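Local coordinates for protein salt-tolerant glutaminase (Micrococcus luteus, PDB 3AGD) that probably hydrolyses L-glutamine to L-glutamate and ammonium, as a salt-tolerant member of the glutaminase family, at residues Ile404-Ile417 with Val437-Pro449. Residues are numbered along the deposited sequence; the frame is centred on the assembly and turned at random.
Sequences IRTVVLNLARVDRI and VRVEVEDPERILP
Strands 406-411 and 438-442 run parallel, Thr-406 beside Arg-438 and Asn-410 beside Glu-442, joined by a ladder of backbone hydrogen bonds from Arg-438 N to Arg-405 O (2.7 Å) through to Leu-411 N on Glu-442 O. On the face bearing Thr-406, Val-408 and Asn-410, the extended chain of Arg-438 lies alongside Thr-406, and its NE forms a salt bridge with Glu-440 OE1. Glu-440 dips between the methyls of Thr-406 and Val-408, OE1 3.4 Å from Thr-406 CG2. Glu-442 lays its carboxylate over Val-408, CD 3.3 Å from CG1, and OE1 takes a nearly straight bond (164°) from Asn-410 ND2 at 2.8 Å, on the anti side but tilted from the carboxylate plane, the two flat groups nearly perpendicular. Asn-410 suits this spot because its amide works twice: OD1 accepts from Ala-412 N in an Asx turn where the strand turns its corner, and the two bonds together hold the amide's rotation. The other face is apolar. Branched valines suit a strand, and Val-407 CG2 meets Val-437 CG1 at 3.9 Å, while Leu-409 reaches Val-429 of helix 419-434. At the last rung, Leu-411 CD1 is a bump seated among Val-441 CG1, the Asp-443 carboxylate and Leu-448 CD1 (3.6 Å). Asp-443 shapes that hollow, its OD1 accepting from Ile-447 N. With CG1 wedged between backbone N and carbonyl carbon (chi1 59°), Ile-447 presses CD1 tightly on Val-414 CG1, 3.4 Å away, and Ile-417 CG2 rests on the Ile-447 carbonyl O. Helix 419-434 links strand 406-417, whose part before the corner is 406-411, to parallel strand 438-442: a beta-alpha-beta crossover, consistent with the STAS-like C-terminal domain.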
ATOM      1  N   ILE A 404      21.575 -18.667 -28.053  1.00 20.63           N
ATOM      2  CA  ILE A 404      20.969 -17.364 -28.263  1.00 20.76           C
ATOM      3  C   ILE A 404      22.143 -16.420 -28.521  1.00 21.72           C
ATOM      4  O   ILE A 404      23.083 -16.368 -27.727  1.00 23.71           O
ATOM      5  CB  ILE A 404      20.177 -16.913 -27.009  1.00 22.01           C
ATOM      6  CG1 ILE A 404      18.977 -17.846 -26.803  1.00 24.11           C
ATOM      7  CG2 ILE A 404      19.705 -15.462 -27.169  1.00 16.92           C
ATOM      8  CD1 ILE A 404      18.163 -17.570 -25.551  1.00 21.07           C
ATOM      9  N   ARG A 405      22.106 -15.701 -29.640  1.00 22.29           N
ATOM     10  CA  ARG A 405      23.191 -14.779 -29.980  1.00 23.27           C
ATOM     11  C   ARG A 405      22.809 -13.310 -29.829  1.00 21.77           C
ATOM     12  O   ARG A 405      23.653 -12.465 -29.522  1.00 22.01           O
ATOM     13  CB  ARG A 405      23.689 -15.051 -31.408  1.00 18.69           C
ATOM     14  CG  ARG A 405      24.390 -16.399 -31.545  1.00 18.43           C
ATOM     15  CD  ARG A 405      24.969 -16.657 -32.937  1.00 17.12           C
ATOM     16  NE  ARG A 405      25.939 -17.744 -32.856  1.00 15.78           N
ATOM     17  CZ  ARG A 405      25.726 -18.989 -33.266  1.00 17.67           C
ATOM     18  NH1 ARG A 405      24.569 -19.331 -33.819  1.00 17.51           N
ATOM     19  NH2 ARG A 405      26.662 -19.910 -33.077  1.00 18.84           N
ATOM     20  N   THR A 406      21.537 -13.003 -30.039  1.00 20.44           N
ATOM     21  CA  THR A 406      21.087 -11.628 -29.916  1.00 22.94           C
ATOM     22  C   THR A 406      19.760 -11.503 -29.182  1.00 22.94           C
ATOM     23  O   THR A 406      18.837 -12.290 -29.386  1.00 17.57           O
ATOM     24  CB  THR A 406      20.945 -10.959 -31.304  1.00 25.15           C
ATOM     25  OG1 THR A 406      22.224 -10.918 -31.948  1.00 31.87           O
ATOM     26  CG2 THR A 406      20.425  -9.538 -31.162  1.00 29.25           C
ATOM     27  N   VAL A 407      19.688 -10.506 -28.310  1.00 24.62           N
ATOM     28  CA  VAL A 407      18.479 -10.226 -27.562  1.00 23.21           C
ATOM     29  C   VAL A 407      18.117  -8.781 -27.857  1.00 25.58           C
ATOM     30  O   VAL A 407      18.900  -7.868 -27.589  1.00 25.39           O
ATOM     31  CB  VAL A 407      18.683 -10.400 -26.029  1.00 21.36           C
ATOM     32  CG1 VAL A 407      17.486  -9.825 -25.270  1.00 17.85           C
ATOM     33  CG2 VAL A 407      18.835 -11.879 -25.685  1.00 16.76           C
ATOM     34  N   VAL A 408      16.947  -8.581 -28.450  1.00 27.21           N
ATOM     35  CA  VAL A 408      16.472  -7.239 -28.751  1.00 29.16           C
ATOM     36  C   VAL A 408      15.642  -6.815 -27.539  1.00 30.63           C
ATOM     37  O   VAL A 408      14.624  -7.437 -27.237  1.00 33.69           O
ATOM     38  CB  VAL A 408      15.577  -7.227 -30.011  1.00 29.17           C
ATOM     39  CG1 VAL A 408      15.074  -5.821 -30.285  1.00 28.69           C
ATOM     40  CG2 VAL A 408      16.360  -7.747 -31.206  1.00 34.96           C
ATOM     41  N   LEU A 409      16.093  -5.783 -26.833  1.00 28.61           N
ATOM     42  CA  LEU A 409      15.380  -5.288 -25.659  1.00 28.74           C
ATOM     43  C   LEU A 409      14.581  -4.046 -26.057  1.00 27.88           C
ATOM     44  O   LEU A 409      15.131  -2.948 -26.127  1.00 27.10           O
ATOM     45  CB  LEU A 409      16.373  -4.926 -24.550  1.00 31.03           C
ATOM     46  CG  LEU A 409      15.987  -5.253 -23.101  1.00 35.44           C
ATOM     47  CD1 LEU A 409      16.895  -4.477 -22.152  1.00 33.39           C
ATOM     48  CD2 LEU A 409      14.533  -4.892 -22.841  1.00 37.00           C
ATOM     49  N   ASN A 410      13.287  -4.219 -26.308  1.00 26.79           N
ATOM     50  CA  ASN A 410      12.431  -3.107 -26.720  1.00 28.68           C
ATOM     51  C   ASN A 410      11.656  -2.462 -25.564  1.00 29.85           C
ATOM     52  O   ASN A 410      10.863  -3.120 -24.882  1.00 28.12           O
ATOM     53  CB  ASN A 410      11.453  -3.585 -27.795  1.00 26.57           C
ATOM     54  CG  ASN A 410      10.619  -2.457 -28.359  1.00 30.74           C
ATOM     55  OD1 ASN A 410       9.798  -1.863 -27.658  1.00 29.41           O
ATOM     56  ND2 ASN A 410      10.832  -2.147 -29.635  1.00 28.47           N
ATOM     57  N   LEU A 411      11.874  -1.162 -25.372  1.00 30.65           N
ATOM     58  CA  LEU A 411      11.236  -0.405 -24.297  1.00 30.48           C
ATOM     59  C   LEU A 411      10.158   0.578 -24.781  1.00 30.62           C
ATOM     60  O   LEU A 411       9.685   1.414 -24.007  1.00 28.93           O
ATOM     61  CB  LEU A 411      12.306   0.374 -23.521  1.00 29.34           C
ATOM     62  CG  LEU A 411      13.601  -0.365 -23.169  1.00 29.50           C
ATOM     63  CD1 LEU A 411      14.556   0.595 -22.489  1.00 32.37           C
ATOM     64  CD2 LEU A 411      13.306  -1.549 -22.276  1.00 29.62           C
ATOM     65  N   ALA A 412       9.767   0.476 -26.047  1.00 29.46           N
ATOM     66  CA  ALA A 412       8.761   1.382 -26.602  1.00 30.14           C
ATOM     67  C   ALA A 412       7.460   1.418 -25.804  1.00 30.56           C
ATOM     68  O   ALA A 412       6.854   2.481 -25.651  1.00 29.99           O
ATOM     69  CB  ALA A 412       8.466   1.013 -28.057  1.00 28.36           C
ATOM     70  N   ARG A 413       7.032   0.266 -25.295  1.00 29.95           N
ATOM     71  CA  ARG A 413       5.790   0.188 -24.527  1.00 29.33           C
ATOM     72  C   ARG A 413       5.974   0.549 -23.055  1.00 29.41           C
ATOM     73  O   ARG A 413       5.004   0.605 -22.300  1.00 31.59           O
ATOM     74  CB  ARG A 413       5.189  -1.215 -24.630  1.00 33.09           C
ATOM     75  CG  ARG A 413       4.686  -1.596 -26.016  1.00 36.12           C
ATOM     76  CD  ARG A 413       3.352  -0.954 -26.320  1.00 39.68           C
ATOM     77  NE  ARG A 413       2.849  -1.343 -27.636  1.00 41.55           N
ATOM     78  CZ  ARG A 413       1.633  -1.046 -28.086  1.00 43.39           C
ATOM     79  NH1 ARG A 413       0.796  -0.358 -27.324  1.00 40.69           N
ATOM     80  NH2 ARG A 413       1.254  -1.430 -29.299  1.00 46.95           N
ATOM     81  N   VAL A 414       7.212   0.778 -22.636  1.00 27.39           N
ATOM     82  CA  VAL A 414       7.458   1.146 -21.251  1.00 27.56           C
ATOM     83  C   VAL A 414       7.075   2.613 -21.075  1.00 31.17           C
ATOM     84  O   VAL A 414       7.545   3.478 -21.817  1.00 33.36           O
ATOM     85  CB  VAL A 414       8.943   0.948 -20.869  1.00 26.88           C
ATOM     86  CG1 VAL A 414       9.194   1.476 -19.462  1.00 28.17           C
ATOM     87  CG2 VAL A 414       9.298  -0.529 -20.937  1.00 27.08           C
ATOM     88  N   ASP A 415       6.208   2.889 -20.106  1.00 28.92           N
ATOM     89  CA  ASP A 415       5.764   4.251 -19.847  1.00 30.67           C
ATOM     90  C   ASP A 415       6.850   5.056 -19.147  1.00 34.05           C
ATOM     91  O   ASP A 415       7.091   6.215 -19.485  1.00 37.72           O
ATOM     92  CB  ASP A 415       4.483   4.236 -19.013  1.00 31.73           C
ATOM     93  CG  ASP A 415       3.311   3.649 -19.772  1.00 38.02           C
ATOM     94  OD1 ASP A 415       3.094   4.066 -20.931  1.00 42.41           O
ATOM     95  OD2 ASP A 415       2.607   2.778 -19.220  1.00 39.85           O
ATOM     96  N   ARG A 416       7.496   4.441 -18.165  1.00 32.72           N
ATOM     97  CA  ARG A 416       8.580   5.080 -17.435  1.00 33.43           C
ATOM     98  C   ARG A 416       9.246   4.082 -16.503  1.00 30.88           C
ATOM     99  O   ARG A 416       8.709   3.007 -16.237  1.00 26.84           O
ATOM    100  CB  ARG A 416       8.077   6.304 -16.657  1.00 38.78           C
ATOM    101  CG  ARG A 416       6.935   6.054 -15.694  1.00 45.62           C
ATOM    102  CD  ARG A 416       6.266   7.376 -15.354  1.00 54.42           C
ATOM    103  NE  ARG A 416       5.221   7.238 -14.347  1.00 60.39           N
ATOM    104  CZ  ARG A 416       5.449   6.960 -13.068  1.00 63.54           C
ATOM    105  NH1 ARG A 416       6.690   6.788 -12.639  1.00 63.78           N
ATOM    106  NH2 ARG A 416       4.436   6.856 -12.219  1.00 66.16           N
ATOM    107  N   ILE A 417      10.426   4.439 -16.017  1.00 31.30           N
ATOM    108  CA  ILE A 417      11.177   3.560 -15.140  1.00 32.10           C
ATOM    109  C   ILE A 417      11.893   4.404 -14.096  1.00 31.27           C
ATOM    110  O   ILE A 417      12.390   5.485 -14.410  1.00 31.32           O
ATOM    111  CB  ILE A 417      12.207   2.758 -15.964  1.00 35.40           C
ATOM    112  CG1 ILE A 417      12.992   1.807 -15.060  1.00 40.28           C
ATOM    113  CG2 ILE A 417      13.151   3.715 -16.678  1.00 36.18           C
ATOM    114  CD1 ILE A 417      13.882   0.851 -15.826  1.00 46.15           C
ATOM    115  N   VAL A 437      26.421 -12.533 -25.325  1.00 22.31           N
ATOM    116  CA  VAL A 437      25.178 -12.325 -26.059  1.00 22.85           C
ATOM    117  C   VAL A 437      25.101 -10.869 -26.497  1.00 24.29           C
ATOM    118  O   VAL A 437      25.435  -9.963 -25.734  1.00 23.64           O
ATOM    119  CB  VAL A 437      23.929 -12.634 -25.201  1.00 20.88           C
ATOM    120  CG1 VAL A 437      22.656 -12.278 -25.984  1.00 15.35           C
ATOM    121  CG2 VAL A 437      23.920 -14.104 -24.810  1.00 21.20           C
ATOM    122  N   ARG A 438      24.669 -10.649 -27.730  1.00 23.22           N
ATOM    123  CA  ARG A 438      24.549  -9.295 -28.238  1.00 27.26           C
ATOM    124  C   ARG A 438      23.220  -8.698 -27.804  1.00 26.91           C
ATOM    125  O   ARG A 438      22.161  -9.296 -27.999  1.00 26.29           O
ATOM    126  CB  ARG A 438      24.636  -9.279 -29.762  1.00 34.06           C
ATOM    127  CG  ARG A 438      24.175  -7.969 -30.350  1.00 47.18           C
ATOM    128  CD  ARG A 438      24.249  -7.934 -31.863  1.00 56.28           C
ATOM    129  NE  ARG A 438      23.791  -6.631 -32.331  1.00 65.61           N
ATOM    130  CZ  ARG A 438      24.031  -6.137 -33.537  1.00 74.54           C
ATOM    131  NH1 ARG A 438      24.729  -6.842 -34.415  1.00 78.79           N
ATOM    132  NH2 ARG A 438      23.600  -4.924 -33.854  1.00 76.21           N
ATOM    133  N   VAL A 439      23.277  -7.509 -27.224  1.00 27.05           N
ATOM    134  CA  VAL A 439      22.068  -6.847 -26.778  1.00 26.66           C
ATOM    135  C   VAL A 439      21.872  -5.511 -27.475  1.00 28.57           C
ATOM    136  O   VAL A 439      22.709  -4.621 -27.370  1.00 30.17           O
ATOM    137  CB  VAL A 439      22.103  -6.585 -25.263  1.00 24.02           C
ATOM    138  CG1 VAL A 439      20.783  -5.982 -24.814  1.00 23.64           C
ATOM    139  CG2 VAL A 439      22.394  -7.874 -24.519  1.00 24.51           C
ATOM    140  N   GLU A 440      20.777  -5.370 -28.206  1.00 31.46           N
ATOM    141  CA  GLU A 440      20.512  -4.098 -28.845  1.00 37.24           C
ATOM    142  C   GLU A 440      19.234  -3.547 -28.238  1.00 38.12           C
ATOM    143  O   GLU A 440      18.158  -4.134 -28.366  1.00 37.63           O
ATOM    144  CB  GLU A 440      20.413  -4.247 -30.364  1.00 40.75           C
ATOM    145  CG  GLU A 440      19.413  -5.240 -30.878  1.00 50.06           C
ATOM    146  CD  GLU A 440      19.737  -5.648 -32.306  1.00 59.64           C
ATOM    147  OE1 GLU A 440      20.699  -6.425 -32.502  1.00 59.63           O
ATOM    148  OE2 GLU A 440      19.042  -5.180 -33.232  1.00 63.65           O
ATOM    149  N   VAL A 441      19.380  -2.428 -27.537  1.00 37.60           N
ATOM    150  CA  VAL A 441      18.264  -1.786 -26.861  1.00 38.03           C
ATOM    151  C   VAL A 441      17.525  -0.780 -27.734  1.00 36.38           C
ATOM    152  O   VAL A 441      18.075   0.257 -28.109  1.00 38.46           O
ATOM    153  CB  VAL A 441      18.742  -1.063 -25.577  1.00 37.48           C
ATOM    154  CG1 VAL A 441      17.544  -0.542 -24.797  1.00 41.73           C
ATOM    155  CG2 VAL A 441      19.572  -2.006 -24.722  1.00 30.42           C
ATOM    156  N   GLU A 442      16.275  -1.099 -28.056  1.00 31.91           N
ATOM    157  CA  GLU A 442      15.434  -0.222 -28.858  1.00 32.62           C
ATOM    158  C   GLU A 442      14.702   0.656 -27.850  1.00 34.91           C
ATOM    159  O   GLU A 442      13.704   0.245 -27.256  1.00 35.92           O
ATOM    160  CB  GLU A 442      14.448  -1.049 -29.685  1.00 32.68           C
ATOM    161  CG  GLU A 442      15.134  -2.119 -30.525  1.00 34.86           C
ATOM    162  CD  GLU A 442      14.183  -2.848 -31.451  1.00 42.49           C
ATOM    163  OE1 GLU A 442      13.071  -3.204 -31.006  1.00 44.74           O
ATOM    164  OE2 GLU A 442      14.552  -3.078 -32.623  1.00 45.23           O
ATOM    165  N   ASP A 443      15.222   1.866 -27.661  1.00 32.80           N
ATOM    166  CA  ASP A 443      14.686   2.815 -26.695  1.00 33.21           C
ATOM    167  C   ASP A 443      14.412   4.172 -27.352  1.00 34.75           C
ATOM    168  O   ASP A 443      15.140   5.137 -27.126  1.00 34.64           O
ATOM    169  CB  ASP A 443      15.706   2.955 -25.556  1.00 33.13           C
ATOM    170  CG  ASP A 443      15.186   3.756 -24.378  1.00 36.15           C
ATOM    171  OD1 ASP A 443      13.957   3.964 -24.279  1.00 38.13           O
ATOM    172  OD2 ASP A 443      16.017   4.163 -23.535  1.00 34.05           O
ATOM    173  N   PRO A 444      13.345   4.260 -28.166  1.00 35.09           N
ATOM    174  CA  PRO A 444      12.980   5.504 -28.856  1.00 38.44           C
ATOM    175  C   PRO A 444      12.987   6.762 -27.991  1.00 43.22           C
ATOM    176  O   PRO A 444      13.621   7.753 -28.348  1.00 45.80           O
ATOM    177  CB  PRO A 444      11.600   5.188 -29.445  1.00 37.61           C
ATOM    178  CG  PRO A 444      11.083   4.067 -28.573  1.00 36.44           C
ATOM    179  CD  PRO A 444      12.315   3.230 -28.371  1.00 35.47           C
ATOM    180  N   GLU A 445      12.292   6.733 -26.858  1.00 44.78           N
ATOM    181  CA  GLU A 445      12.263   7.897 -25.974  1.00 48.17           C
ATOM    182  C   GLU A 445      13.388   7.847 -24.947  1.00 47.53           C
ATOM    183  O   GLU A 445      13.340   8.540 -23.932  1.00 45.93           O
ATOM    184  CB  GLU A 445      10.920   7.989 -25.245  1.00 52.66           C
ATOM    185  CG  GLU A 445       9.804   8.642 -26.054  1.00 58.62           C
ATOM    186  CD  GLU A 445       9.364   7.804 -27.231  1.00 64.39           C
ATOM    187  OE1 GLU A 445       8.905   6.663 -27.006  1.00 67.11           O
ATOM    188  OE2 GLU A 445       9.473   8.283 -28.379  1.00 65.66           O
ATOM    189  N   ARG A 446      14.406   7.040 -25.236  1.00 49.23           N
ATOM    190  CA  ARG A 446      15.552   6.844 -24.348  1.00 51.28           C
ATOM    191  C   ARG A 446      15.287   7.150 -22.876  1.00 48.51           C
ATOM    192  O   ARG A 446      15.626   8.220 -22.366  1.00 48.54           O
ATOM    193  CB  ARG A 446      16.787   7.610 -24.850  1.00 56.52           C
ATOM    194  CG  ARG A 446      16.589   9.056 -25.260  1.00 61.00           C
ATOM    195  CD  ARG A 446      17.881   9.554 -25.901  1.00 67.92           C
ATOM    196  NE  ARG A 446      17.810  10.936 -26.369  1.00 74.01           N
ATOM    197  CZ  ARG A 446      18.810  11.563 -26.984  1.00 76.94           C
ATOM    198  NH1 ARG A 446      19.956  10.931 -27.208  1.00 77.72           N
ATOM    199  NH2 ARG A 446      18.669  12.822 -27.376  1.00 78.47           N
ATOM    200  N   ILE A 447      14.686   6.173 -22.203  1.00 44.91           N
ATOM    201  CA  ILE A 447      14.343   6.273 -20.791  1.00 43.60           C
ATOM    202  C   ILE A 447      15.290   5.447 -19.925  1.00 43.78           C
ATOM    203  O   ILE A 447      15.285   5.565 -18.700  1.00 42.70           O
ATOM    204  CB  ILE A 447      12.909   5.764 -20.542  1.00 42.57           C
ATOM    205  CG1 ILE A 447      12.798   4.303 -20.991  1.00 41.68           C
ATOM    206  CG2 ILE A 447      11.911   6.629 -21.296  1.00 42.53           C
ATOM    207  CD1 ILE A 447      11.427   3.682 -20.776  1.00 41.70           C
ATOM    208  N   LEU A 448      16.107   4.619 -20.565  1.00 45.87           N
ATOM    209  CA  LEU A 448      17.033   3.755 -19.845  1.00 47.48           C
ATOM    210  C   LEU A 448      18.255   4.445 -19.237  1.00 50.58           C
ATOM    211  O   LEU A 448      18.616   4.173 -18.093  1.00 48.20           O
ATOM    212  CB  LEU A 448      17.495   2.610 -20.753  1.00 45.22           C
ATOM    213  CG  LEU A 448      17.316   1.204 -20.167  1.00 45.10           C
ATOM    214  CD1 LEU A 448      17.904   0.178 -21.117  1.00 45.41           C
ATOM    215  CD2 LEU A 448      17.994   1.110 -18.812  1.00 44.23           C
ATOM    216  N   PRO A 449      18.909   5.344 -19.990  1.00 55.87           N
ATOM    217  CA  PRO A 449      20.094   6.044 -19.475  1.00 60.10           C
ATOM    218  C   PRO A 449      19.893   6.842 -18.182  1.00 64.63           C
ATOM    219  O   PRO A 449      18.781   7.269 -17.865  1.00 64.22           O
ATOM    220  CB  PRO A 449      20.514   6.923 -20.653  1.00 59.96           C
ATOM    221  CG  PRO A 449      19.226   7.162 -21.382  1.00 60.34           C
ATOM    222  CD  PRO A 449      18.586   5.801 -21.353  1.00 57.25           C
TER